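Side-chain contacts in putative esterase (Sulfolobus solfataricus P2, PDB 2RAU), which probably hydrolyses ester bonds as a lipase-like member of the alpha/beta-hydrolase superfamily, and binds calcium ions: residues K27-R30 with D36-S39; A52-P57 with K131-F136; Q65-S70 with V96-Y101. All blocks are in the same frame, centred on the assembly; numbering follows the deposited sequence.

Contact 1: residues K27-R30 with D36-S39; sequences KMKR and DIIS
Met28 and Ile38 form the central hydrogen-bonded pair of an antiparallel beta hairpin made by strands 21-29 and 37-45. Both backbone bonds of the pair are nearly straight: Met28 N gives to Ile38 O at 2.9 Å with an N-H...O angle of 174°, and Ile38 N gives to Met28 O at 3.1 Å. Lys27 with Ser39 and Lys29 with Ile37 are the flanking non-hydrogen-bonded pairs. Met28, present as selenomethionine, meets Ile38 on one face of the hairpin, while Lys27, Lys29 and Ile37 share the other.

Toward the turn, one carbonyl is gripped twice. Asp36 O accepts Arg30 N at 2.8 Å and Lys29 NZ at 3.1 Å, the two donors arriving from opposite faces of its plane. The lysine reaches this point because its chain folds at chi2 (68°) and again at chi4 (71°), which also sets Lys29 NZ 2.8 Å from Arg30 O, above that carbonyl's plane. With a further bond to Ser33 O in the turn, the ammonium serves three backbone acceptors. A methionine in place of Lys29 would probably leave Arg30 O and Ser33 O without this shared donor and strip Asp36 O of one of its two, letting the turn shift.

The remaining polar ends considered here find their partners outside the two segments. The Asp36 carboxylate is held by Arg102, Trp121 and the Ser33 hydroxyl, Ser39 OG by Tyr105 and Asp100, and Arg30 NE by a salt bridge to Asp129. On its way there the arginine chain passes Ile38, with Arg30 CD 4.0 Å from Ile38 CD1. On the lysine face the packing is closest where Lys27 CG presses against Ile37 CG2, at a tight 3.5 Å.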
ATOM      1  N   LYS A  27      -0.746  16.350  -8.539  1.00 27.64           N
ATOM      2  CA  LYS A  27       0.519  15.800  -8.997  1.00 27.25           C
ATOM      3  C   LYS A  27       1.669  16.805  -8.769  1.00 27.14           C
ATOM      4  O   LYS A  27       1.479  18.035  -8.903  1.00 27.78           O
ATOM      5  CB  LYS A  27       0.344  15.598 -10.479  1.00 28.68           C
ATOM      6  CG  LYS A  27       1.410  14.944 -11.175  1.00 40.11           C
ATOM      7  CD  LYS A  27       1.055  14.894 -12.687  1.00 42.37           C
ATOM      8  CE  LYS A  27       0.758  13.542 -13.120  1.00 46.35           C
ATOM      9  NZ  LYS A  27       0.776  13.461 -14.629  1.00 50.14           N
HETATM   10  N   MSE A  28       2.854  16.288  -8.430  1.00 27.37           N
HETATM   11  CA  MSE A  28       4.034  17.119  -8.268  1.00 26.57           C
HETATM   12  C   MSE A  28       5.217  16.517  -9.021  1.00 27.38           C
HETATM   13  O   MSE A  28       5.550  15.368  -8.841  1.00 25.63           O
HETATM   14  CB  MSE A  28       4.447  17.233  -6.813  1.00 25.90           C
HETATM   15  CG  MSE A  28       5.736  18.051  -6.571  1.00 29.57           C
HETATM   16 SE   MSE A  28       6.145  18.191  -4.668  0.75 31.34          SE
HETATM   17  CE  MSE A  28       4.954  19.674  -4.302  1.00 38.86           C
ATOM     18  N   LYS A  29       5.855  17.322  -9.863  1.00 29.22           N
ATOM     19  CA  LYS A  29       7.084  16.930 -10.473  1.00 29.67           C
ATOM     20  C   LYS A  29       8.220  16.952  -9.473  1.00 29.17           C
ATOM     21  O   LYS A  29       8.391  17.904  -8.703  1.00 29.47           O
ATOM     22  CB  LYS A  29       7.408  17.867 -11.600  1.00 34.93           C
ATOM     23  CG  LYS A  29       8.631  17.444 -12.420  1.00 43.94           C
ATOM     24  CD  LYS A  29       8.317  16.128 -13.233  1.00 54.55           C
ATOM     25  CE  LYS A  29       9.487  15.556 -14.100  1.00 49.08           C
ATOM     26  NZ  LYS A  29      10.596  14.961 -13.320  1.00 43.24           N
ATOM     27  N   ARG A  30       9.020  15.886  -9.513  1.00 25.89           N
ATOM     28  CA  ARG A  30      10.185  15.714  -8.663  1.00 27.40           C
ATOM     29  C   ARG A  30      11.422  15.640  -9.625  1.00 30.86           C
ATOM     30  O   ARG A  30      11.323  15.984 -10.821  1.00 32.39           O
ATOM     31  CB  ARG A  30      10.044  14.426  -7.844  1.00 25.58           C
ATOM     32  CG  ARG A  30       8.743  14.310  -7.025  1.00 27.33           C
ATOM     33  CD  ARG A  30       8.632  15.333  -5.919  1.00 29.65           C
ATOM     34  NE  ARG A  30       9.332  14.913  -4.730  1.00 30.70           N
ATOM     35  CZ  ARG A  30      10.065  15.668  -3.933  1.00 28.76           C
ATOM     36  NH1 ARG A  30      10.252  16.937  -4.146  1.00 29.07           N
ATOM     37  NH2 ARG A  30      10.618  15.141  -2.879  1.00 29.70           N
ATOM     38  N   ASP A  36      10.196  10.907 -12.513  1.00 26.29           N
ATOM     39  CA  ASP A  36      10.246  11.297 -11.121  1.00 22.85           C
ATOM     40  C   ASP A  36       9.094  12.242 -10.859  1.00 24.64           C
ATOM     41  O   ASP A  36       9.253  13.453 -10.969  1.00 26.98           O
ATOM     42  CB  ASP A  36      11.604  11.925 -10.773  1.00 21.62           C
ATOM     43  CG  ASP A  36      12.689  10.894 -10.740  1.00 29.62           C
ATOM     44  OD1 ASP A  36      12.685  10.161  -9.761  1.00 25.90           O
ATOM     45  OD2 ASP A  36      13.499  10.754 -11.682  1.00 27.67           O
ATOM     46  N   ILE A  37       7.944  11.654 -10.551  1.00 23.07           N
ATOM     47  CA  ILE A  37       6.646  12.346 -10.311  1.00 25.84           C
ATOM     48  C   ILE A  37       6.017  11.619  -9.167  1.00 26.49           C
ATOM     49  O   ILE A  37       6.174  10.394  -9.048  1.00 24.85           O
ATOM     50  CB  ILE A  37       5.682  12.242 -11.537  1.00 24.76           C
ATOM     51  CG1 ILE A  37       6.370  12.789 -12.785  1.00 31.46           C
ATOM     52  CG2 ILE A  37       4.280  12.989 -11.276  1.00 26.84           C
ATOM     53  CD1 ILE A  37       5.507  12.670 -14.029  1.00 32.77           C
ATOM     54  N   ILE A  38       5.290  12.355  -8.326  1.00 26.03           N
ATOM     55  CA  ILE A  38       4.440  11.759  -7.256  1.00 25.26           C
ATOM     56  C   ILE A  38       3.051  12.365  -7.359  1.00 26.37           C
ATOM     57  O   ILE A  38       2.862  13.399  -8.018  1.00 25.61           O
ATOM     58  CB  ILE A  38       5.001  11.870  -5.817  1.00 23.56           C
ATOM     59  CG1 ILE A  38       5.186  13.350  -5.424  1.00 24.79           C
ATOM     60  CG2 ILE A  38       6.305  11.129  -5.724  1.00 24.48           C
ATOM     61  CD1 ILE A  38       5.645  13.556  -3.966  1.00 25.43           C
ATOM     62  N   SER A  39       2.059  11.656  -6.847  1.00 23.91           N
ATOM     63  CA  SER A  39       0.739  12.212  -6.787  1.00 25.15           C
ATOM     64  C   SER A  39       0.040  11.915  -5.471  1.00 26.18           C
ATOM     65  O   SER A  39       0.482  11.106  -4.672  1.00 24.04           O
ATOM     66  CB  SER A  39      -0.107  11.880  -8.033  1.00 30.19           C
ATOM     67  OG  SER A  39       0.147  10.580  -8.528  1.00 34.69           O
TER

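Contact 2: residues A52-P57 with K131-F136; sequences AVLILP and KEVVSF
Leu54 meets Val133 and Val134 through methyl groups alone, and the dispersion contacts among these three buried residues make up the whole contact. Leu54 CD2 lies 3.8 Å from Val134 CG2, the two side chains crossing at about a right angle. The leucine's other branch serves the neighbouring valine: Leu54 CD1 is 3.9 Å from Val133 CG1. That same Val133 methyl is also 3.9 Å from Leu54 CD2, and is therefore straddled by the fork of the leucine. The fork is delivered by the leucine's extended first torsion, with CG anti to the backbone N (chi1 167°), which carries both methyls out toward the helix. The surface buried between the segments, 104 Å² in all, fits so narrow a meeting point.

Strand 52-56 belongs to the central sheet of an alpha/beta-hydrolase fold, and helix 123-141 covers one side of it. The helix is part of the beta-alpha-beta crossover from strand 94-100 to strand 146-151, and strand 52-56 runs between these two, parallel to both. Ile137 of the same helix, together with Ile146 and Leu148, adds to the apolar surroundings of Leu54, while Tyr161 of helix 153-169 touches Val134.

No hydrogen bond crosses the contact; the strand bonds to its neighbours in the sheet and the helix within itself. Leu54 bonds through its backbone to Tyr147 and Ala149 of strand 146-151, and Val53 to Tyr97 of strand 94-100. Helix 123-141 keeps its own i to i+4 pattern, with Ser135 N 2.9 Å from Lys131 O and Phe136 N 3.2 Å from Glu132 O.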
ATOM      1  N   ALA A  52      -7.573  14.330   9.247  1.00 23.10           N
ATOM      2  CA  ALA A  52      -6.663  13.881   8.192  1.00 26.00           C
ATOM      3  C   ALA A  52      -6.027  12.531   8.516  1.00 24.65           C
ATOM      4  O   ALA A  52      -5.387  12.367   9.560  1.00 23.47           O
ATOM      5  CB  ALA A  52      -5.578  14.953   7.934  1.00 24.44           C
ATOM      6  N   VAL A  53      -6.236  11.567   7.613  1.00 25.53           N
ATOM      7  CA  VAL A  53      -5.577  10.265   7.631  1.00 25.40           C
ATOM      8  C   VAL A  53      -4.854  10.095   6.321  1.00 24.66           C
ATOM      9  O   VAL A  53      -5.483  10.210   5.281  1.00 24.83           O
ATOM     10  CB  VAL A  53      -6.585   9.101   7.767  1.00 27.65           C
ATOM     11  CG1 VAL A  53      -5.842   7.822   7.857  1.00 25.91           C
ATOM     12  CG2 VAL A  53      -7.491   9.336   9.013  1.00 21.55           C
ATOM     13  N   LEU A  54      -3.556   9.810   6.374  1.00 23.52           N
ATOM     14  CA  LEU A  54      -2.774   9.501   5.180  1.00 24.80           C
ATOM     15  C   LEU A  54      -2.409   8.011   5.227  1.00 25.48           C
ATOM     16  O   LEU A  54      -1.856   7.505   6.231  1.00 24.02           O
ATOM     17  CB  LEU A  54      -1.496  10.355   5.085  1.00 25.99           C
ATOM     18  CG  LEU A  54      -0.414   9.954   4.065  1.00 22.65           C
ATOM     19  CD1 LEU A  54      -0.999  10.081   2.622  1.00 23.78           C
ATOM     20  CD2 LEU A  54       0.854  10.774   4.290  1.00 24.38           C
ATOM     21  N   ILE A  55      -2.697   7.320   4.135  1.00 26.19           N
ATOM     22  CA  ILE A  55      -2.376   5.883   4.008  1.00 26.11           C
ATOM     23  C   ILE A  55      -1.291   5.654   2.982  1.00 24.04           C
ATOM     24  O   ILE A  55      -1.417   6.027   1.838  1.00 25.95           O
ATOM     25  CB  ILE A  55      -3.658   5.040   3.718  1.00 26.36           C
ATOM     26  CG1 ILE A  55      -4.781   5.471   4.702  1.00 29.21           C
ATOM     27  CG2 ILE A  55      -3.332   3.495   3.803  1.00 22.66           C
ATOM     28  CD1 ILE A  55      -6.061   4.650   4.697  1.00 29.06           C
ATOM     29  N   LEU A  56      -0.207   5.045   3.438  1.00 20.36           N
ATOM     30  CA  LEU A  56       0.948   4.707   2.634  1.00 23.71           C
ATOM     31  C   LEU A  56       0.803   3.304   2.030  1.00 25.32           C
ATOM     32  O   LEU A  56       0.680   2.327   2.760  1.00 24.64           O
ATOM     33  CB  LEU A  56       2.191   4.801   3.511  1.00 23.82           C
ATOM     34  CG  LEU A  56       2.546   6.161   4.171  1.00 24.45           C
ATOM     35  CD1 LEU A  56       3.872   6.101   4.891  1.00 22.71           C
ATOM     36  CD2 LEU A  56       2.490   7.330   3.127  1.00 23.19           C
ATOM     37  N   PRO A  57       0.766   3.203   0.697  1.00 26.26           N
ATOM     38  CA  PRO A  57       0.674   1.873   0.125  1.00 26.06           C
ATOM     39  C   PRO A  57       1.914   1.027   0.318  1.00 26.40           C
ATOM     40  O   PRO A  57       2.964   1.540   0.639  1.00 29.12           O
ATOM     41  CB  PRO A  57       0.486   2.140  -1.372  1.00 24.38           C
ATOM     42  CG  PRO A  57       0.029   3.605  -1.437  1.00 26.55           C
ATOM     43  CD  PRO A  57       0.739   4.257  -0.335  1.00 26.20           C
ATOM     44  N   LYS A 131       6.978  13.478   2.938  1.00 27.82           N
ATOM     45  CA  LYS A 131       7.016  14.808   3.542  1.00 25.85           C
ATOM     46  C   LYS A 131       6.265  15.892   2.724  1.00 26.03           C
ATOM     47  O   LYS A 131       5.512  16.716   3.286  1.00 28.14           O
ATOM     48  CB  LYS A 131       8.467  15.238   3.849  1.00 25.82           C
ATOM     49  CG  LYS A 131       8.636  16.685   4.366  1.00 30.55           C
ATOM     50  CD  LYS A 131       7.822  17.098   5.604  1.00 33.77           C
ATOM     51  CE  LYS A 131       8.598  17.110   6.886  1.00 29.94           C
ATOM     52  NZ  LYS A 131       7.780  17.637   8.022  1.00 31.29           N
ATOM     53  N   GLU A 132       6.481  15.907   1.417  1.00 25.24           N
ATOM     54  CA  GLU A 132       5.759  16.825   0.542  1.00 24.00           C
ATOM     55  C   GLU A 132       4.252  16.628   0.638  1.00 25.73           C
ATOM     56  O   GLU A 132       3.491  17.601   0.591  1.00 25.36           O
ATOM     57  CB  GLU A 132       6.198  16.658  -0.917  1.00 23.92           C
ATOM     58  CG  GLU A 132       7.567  17.091  -1.284  1.00 25.54           C
ATOM     59  CD  GLU A 132       7.866  18.537  -0.937  1.00 36.94           C
ATOM     60  OE1 GLU A 132       7.010  19.418  -1.074  1.00 29.41           O
ATOM     61  OE2 GLU A 132       8.981  18.759  -0.485  1.00 40.86           O
ATOM     62  N   VAL A 133       3.809  15.374   0.700  1.00 26.10           N
ATOM     63  CA  VAL A 133       2.379  15.073   0.815  1.00 23.22           C
ATOM     64  C   VAL A 133       1.848  15.544   2.200  1.00 24.25           C
ATOM     65  O   VAL A 133       0.779  16.146   2.300  1.00 26.62           O
ATOM     66  CB  VAL A 133       2.135  13.574   0.577  1.00 23.20           C
ATOM     67  CG1 VAL A 133       0.829  13.132   1.146  1.00 23.99           C
ATOM     68  CG2 VAL A 133       2.314  13.226  -0.931  1.00 22.32           C
ATOM     69  N   VAL A 134       2.581  15.245   3.268  1.00 25.58           N
ATOM     70  CA  VAL A 134       2.168  15.637   4.614  1.00 25.59           C
ATOM     71  C   VAL A 134       2.031  17.157   4.752  1.00 26.42           C
ATOM     72  O   VAL A 134       1.067  17.636   5.328  1.00 25.55           O
ATOM     73  CB  VAL A 134       3.144  15.053   5.710  1.00 27.79           C
ATOM     74  CG1 VAL A 134       2.919  15.726   7.084  1.00 25.89           C
ATOM     75  CG2 VAL A 134       3.031  13.490   5.764  1.00 22.95           C
ATOM     76  N   SER A 135       2.993  17.896   4.216  0.50 26.60           N
ATOM     77  CA  SER A 135       2.961  19.354   4.253  0.50 25.81           C
ATOM     78  C   SER A 135       1.702  19.880   3.542  0.50 24.43           C
ATOM     79  O   SER A 135       1.015  20.781   4.031  0.50 25.46           O
ATOM     80  CB  SER A 135       4.226  19.915   3.608  0.50 27.72           C
ATOM     81  OG  SER A 135       5.381  19.517   4.331  0.50 28.44           O
ATOM     82  N   PHE A 136       1.402  19.316   2.379  1.00 26.72           N
ATOM     83  CA  PHE A 136       0.211  19.689   1.625  1.00 25.99           C
ATOM     84  C   PHE A 136      -1.074  19.391   2.419  1.00 23.70           C
ATOM     85  O   PHE A 136      -2.047  20.202   2.459  1.00 25.01           O
ATOM     86  CB  PHE A 136       0.166  18.898   0.315  1.00 27.50           C
ATOM     87  CG  PHE A 136      -1.017  19.227  -0.555  1.00 27.65           C
ATOM     88  CD1 PHE A 136      -2.222  18.559  -0.402  1.00 30.97           C
ATOM     89  CD2 PHE A 136      -0.948  20.254  -1.459  1.00 39.87           C
ATOM     90  CE1 PHE A 136      -3.335  18.893  -1.178  1.00 33.17           C
ATOM     91  CE2 PHE A 136      -2.059  20.583  -2.229  1.00 40.36           C
ATOM     92  CZ  PHE A 136      -3.235  19.890  -2.089  1.00 30.24           C
TER

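Contact 3: residues Q65-S70 with V96-Y101; sequences QLVTIS and VYTIDY
Leu66 and Val67 set the short helix 63-68 against Thr98 of strand 94-100, a small helix-on-sheet packing contact in the interior of the alpha/beta-hydrolase fold. No hydrogen bond crosses it, and 120 Å² of surface is buried in all. Thr98 meets the two helix residues with its two different branches. Val67 CG2 lies 3.7 Å from Thr98 CG2, a methyl-to-methyl contact in which the two side chains run alongside each other, pointing opposite ways. Leu66 CD2 rests 3.5 Å from Thr98 OG1, a carbon beside an oxygen whose hydrogen-bond partner is Ile55 O on the adjoining strand. In the conformer described, Thr98 OG1 is anti to the backbone N (chi1 -177°), leaving CG2 turned to Val67; a second conformer was deposited, so this assignment of branches holds for one state.

The helix is brief: Ile69 N still bonds to Gln65 O at 2.9 Å, but Ile69 itself has positive phi (52°) and ends the helical run. An unidentified ligand, probably from the crystallisation liquor, lies about 4 Å from the Leu66 side chain and may mark a pocket.

Around the contact, Val67 also touches His41 and Val43 of strand 37-45, and Leu66 touches Ile55 of strand 52-56, whereas Tyr97 and Ile99, flanking Thr98 along its strand, pack on helix 123-141 across the sheet.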
ATOM      1  N   GLN A  65      -4.606   2.595  -6.601  1.00 24.78           N
ATOM      2  CA  GLN A  65      -5.066   1.271  -6.262  1.00 25.87           C
ATOM      3  C   GLN A  65      -5.931   1.290  -5.020  1.00 25.89           C
ATOM      4  O   GLN A  65      -6.962   0.612  -4.982  1.00 27.44           O
ATOM      5  CB  GLN A  65      -3.912   0.304  -6.067  1.00 26.83           C
ATOM      6  CG  GLN A  65      -4.366  -1.143  -5.996  1.00 24.77           C
ATOM      7  CD  GLN A  65      -3.241  -2.094  -5.813  1.00 26.68           C
ATOM      8  OE1 GLN A  65      -2.309  -1.867  -5.029  1.00 27.79           O
ATOM      9  NE2 GLN A  65      -3.311  -3.200  -6.549  1.00 24.69           N
ATOM     10  N   LEU A  66      -5.513   2.081  -4.028  1.00 25.54           N
ATOM     11  CA  LEU A  66      -6.206   2.164  -2.740  1.00 24.25           C
ATOM     12  C   LEU A  66      -7.553   2.823  -2.768  1.00 27.87           C
ATOM     13  O   LEU A  66      -8.357   2.633  -1.854  1.00 26.87           O
ATOM     14  CB  LEU A  66      -5.310   2.811  -1.690  1.00 28.21           C
ATOM     15  CG  LEU A  66      -4.462   1.888  -0.821  1.00 34.05           C
ATOM     16  CD1 LEU A  66      -3.895   0.634  -1.480  1.00 34.02           C
ATOM     17  CD2 LEU A  66      -3.477   2.585   0.019  1.00 27.90           C
ATOM     18  N   VAL A  67      -7.810   3.594  -3.821  1.00 25.09           N
ATOM     19  CA  VAL A  67      -9.084   4.274  -3.985  1.00 28.50           C
ATOM     20  C   VAL A  67      -9.952   3.543  -5.005  1.00 26.74           C
ATOM     21  O   VAL A  67     -11.075   3.219  -4.732  1.00 25.14           O
ATOM     22  CB  VAL A  67      -8.903   5.776  -4.467  1.00 24.80           C
ATOM     23  CG1 VAL A  67     -10.265   6.525  -4.631  1.00 25.42           C
ATOM     24  CG2 VAL A  67      -7.898   6.555  -3.588  1.00 21.14           C
ATOM     25  N   THR A  68      -9.423   3.316  -6.198  1.00 25.28           N
ATOM     26  CA  THR A  68     -10.237   2.778  -7.260  1.00 26.01           C
ATOM     27  C   THR A  68      -9.806   1.406  -7.828  1.00 25.75           C
ATOM     28  O   THR A  68     -10.428   0.910  -8.778  1.00 27.24           O
ATOM     29  CB  THR A  68     -10.399   3.808  -8.425  1.00 29.50           C
ATOM     30  OG1 THR A  68      -9.117   4.245  -8.832  1.00 26.52           O
ATOM     31  CG2 THR A  68     -11.258   5.035  -8.026  1.00 29.81           C
ATOM     32  N   ILE A  69      -8.805   0.757  -7.236  1.00 25.64           N
ATOM     33  CA  ILE A  69      -8.392  -0.572  -7.667  1.00 26.26           C
ATOM     34  C   ILE A  69      -8.134  -0.547  -9.173  1.00 24.18           C
ATOM     35  O   ILE A  69      -8.599  -1.401  -9.937  1.00 27.22           O
ATOM     36  CB  ILE A  69      -9.399  -1.685  -7.241  1.00 27.50           C
ATOM     37  CG1 ILE A  69     -10.053  -1.322  -5.864  1.00 29.47           C
ATOM     38  CG2 ILE A  69      -8.688  -3.052  -7.095  1.00 25.10           C
ATOM     39  CD1 ILE A  69     -11.080  -2.320  -5.353  1.00 29.24           C
ATOM     40  N   SER A  70      -7.377   0.478  -9.562  1.00 26.28           N
ATOM     41  CA  SER A  70      -7.044   0.748 -10.934  1.00 26.06           C
ATOM     42  C   SER A  70      -5.580   1.171 -11.092  1.00 26.75           C
ATOM     43  O   SER A  70      -4.896   1.494 -10.091  1.00 25.06           O
ATOM     44  CB  SER A  70      -8.026   1.800 -11.453  1.00 25.98           C
ATOM     45  OG  SER A  70      -7.923   3.084 -10.833  1.00 25.54           O
ATOM     46  N   VAL A  96      -9.446  11.436   3.861  1.00 25.99           N
ATOM     47  CA  VAL A  96      -8.455  10.368   3.698  1.00 24.11           C
ATOM     48  C   VAL A  96      -7.618  10.656   2.465  1.00 25.72           C
ATOM     49  O   VAL A  96      -8.142  10.986   1.438  1.00 26.89           O
ATOM     50  CB  VAL A  96      -9.109   8.962   3.589  1.00 25.15           C
ATOM     51  CG1 VAL A  96      -8.018   7.833   3.642  1.00 26.78           C
ATOM     52  CG2 VAL A  96     -10.218   8.814   4.728  1.00 24.42           C
ATOM     53  N   TYR A  97      -6.308  10.513   2.601  1.00 24.61           N
ATOM     54  CA  TYR A  97      -5.383  10.825   1.561  1.00 24.93           C
ATOM     55  C   TYR A  97      -4.504   9.630   1.336  1.00 24.42           C
ATOM     56  O   TYR A  97      -4.284   8.814   2.235  1.00 24.70           O
ATOM     57  CB  TYR A  97      -4.475  12.004   1.972  1.00 24.58           C
ATOM     58  CG  TYR A  97      -5.171  13.309   2.326  1.00 25.43           C
ATOM     59  CD1 TYR A  97      -5.680  13.532   3.607  1.00 22.94           C
ATOM     60  CD2 TYR A  97      -5.265  14.331   1.412  1.00 24.19           C
ATOM     61  CE1 TYR A  97      -6.261  14.748   3.962  1.00 22.73           C
ATOM     62  CE2 TYR A  97      -5.853  15.570   1.763  1.00 26.38           C
ATOM     63  CZ  TYR A  97      -6.350  15.759   3.038  1.00 23.03           C
ATOM     64  OH  TYR A  97      -6.874  16.998   3.340  1.00 24.71           O
ATOM     65  N   THR A  98      -3.970   9.510   0.121  0.50 26.22           N
ATOM     66  CA  THR A  98      -3.062   8.429  -0.186  0.50 24.08           C
ATOM     67  C   THR A  98      -2.190   8.829  -1.388  0.50 24.23           C
ATOM     68  O   THR A  98      -2.635   9.503  -2.294  0.50 23.57           O
ATOM     69  CB  THR A  98      -3.802   7.068  -0.367  0.50 26.52           C
ATOM     70  OG1 THR A  98      -2.846   6.018  -0.609  0.50 17.63           O
ATOM     71  CG2 THR A  98      -4.884   7.137  -1.495  0.50 21.23           C
ATOM     72  N   ILE A  99      -0.963   8.340  -1.367  1.00 25.07           N
ATOM     73  CA  ILE A  99       0.142   8.758  -2.243  1.00 25.46           C
ATOM     74  C   ILE A  99       0.439   7.719  -3.321  1.00 25.61           C
ATOM     75  O   ILE A  99       0.392   6.495  -3.059  1.00 25.70           O
ATOM     76  CB  ILE A  99       1.416   8.993  -1.370  1.00 25.46           C
ATOM     77  CG1 ILE A  99       2.597   9.458  -2.233  1.00 27.67           C
ATOM     78  CG2 ILE A  99       1.782   7.740  -0.549  1.00 25.83           C
ATOM     79  CD1 ILE A  99       3.947   9.884  -1.443  1.00 24.08           C
ATOM     80  N   ASP A 100       0.649   8.238  -4.539  1.00 25.58           N
ATOM     81  CA  ASP A 100       1.211   7.512  -5.641  1.00 25.41           C
ATOM     82  C   ASP A 100       2.722   7.779  -5.614  1.00 27.34           C
ATOM     83  O   ASP A 100       3.180   8.912  -5.772  1.00 27.53           O
ATOM     84  CB  ASP A 100       0.662   7.931  -6.970  1.00 25.10           C
ATOM     85  CG  ASP A 100      -0.822   7.708  -7.096  1.00 27.01           C
ATOM     86  OD1 ASP A 100      -1.310   6.668  -6.624  1.00 28.82           O
ATOM     87  OD2 ASP A 100      -1.509   8.522  -7.739  1.00 29.20           O
ATOM     88  N   TYR A 101       3.484   6.737  -5.324  1.00 26.03           N
ATOM     89  CA  TYR A 101       4.922   6.827  -5.311  1.00 25.81           C
ATOM     90  C   TYR A 101       5.415   6.976  -6.741  1.00 26.22           C
ATOM     91  O   TYR A 101       4.656   6.760  -7.679  1.00 26.27           O
ATOM     92  CB  TYR A 101       5.528   5.551  -4.788  1.00 27.08           C
ATOM     93  CG  TYR A 101       5.131   5.164  -3.394  1.00 28.04           C
ATOM     94  CD1 TYR A 101       5.306   6.049  -2.319  1.00 26.43           C
ATOM     95  CD2 TYR A 101       4.633   3.899  -3.132  1.00 31.36           C
ATOM     96  CE1 TYR A 101       4.974   5.670  -1.019  1.00 24.87           C
ATOM     97  CE2 TYR A 101       4.315   3.506  -1.847  1.00 26.20           C
ATOM     98  CZ  TYR A 101       4.491   4.381  -0.784  1.00 28.06           C
ATOM     99  OH  TYR A 101       4.164   3.936   0.482  1.00 25.01           O
TER

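Overall arrangement
All three contacts bear on one mixed sheet. Contacts 2 and 3 are buried and lie on neighbouring strands, 52-56 and 94-100, which receive helix 123-141 and helix 63-68 respectively; both rely on a few side-chain touches with no hydrogen bond across. Contact 1, farther from the centre of the chain and partly buried, is instead held by backbone bonds and a lysine. Direct links tie them together: Ile38 CB against Asp100 O at 3.5 Å between contacts 1 and 3, Pro57 O to Tyr101 OH at 2.7 Å between contacts 2 and 3, and the Met28 selenium packing on Glu132 between contacts 1 and 2. Along the chain, contact 3 is nested within contact 2.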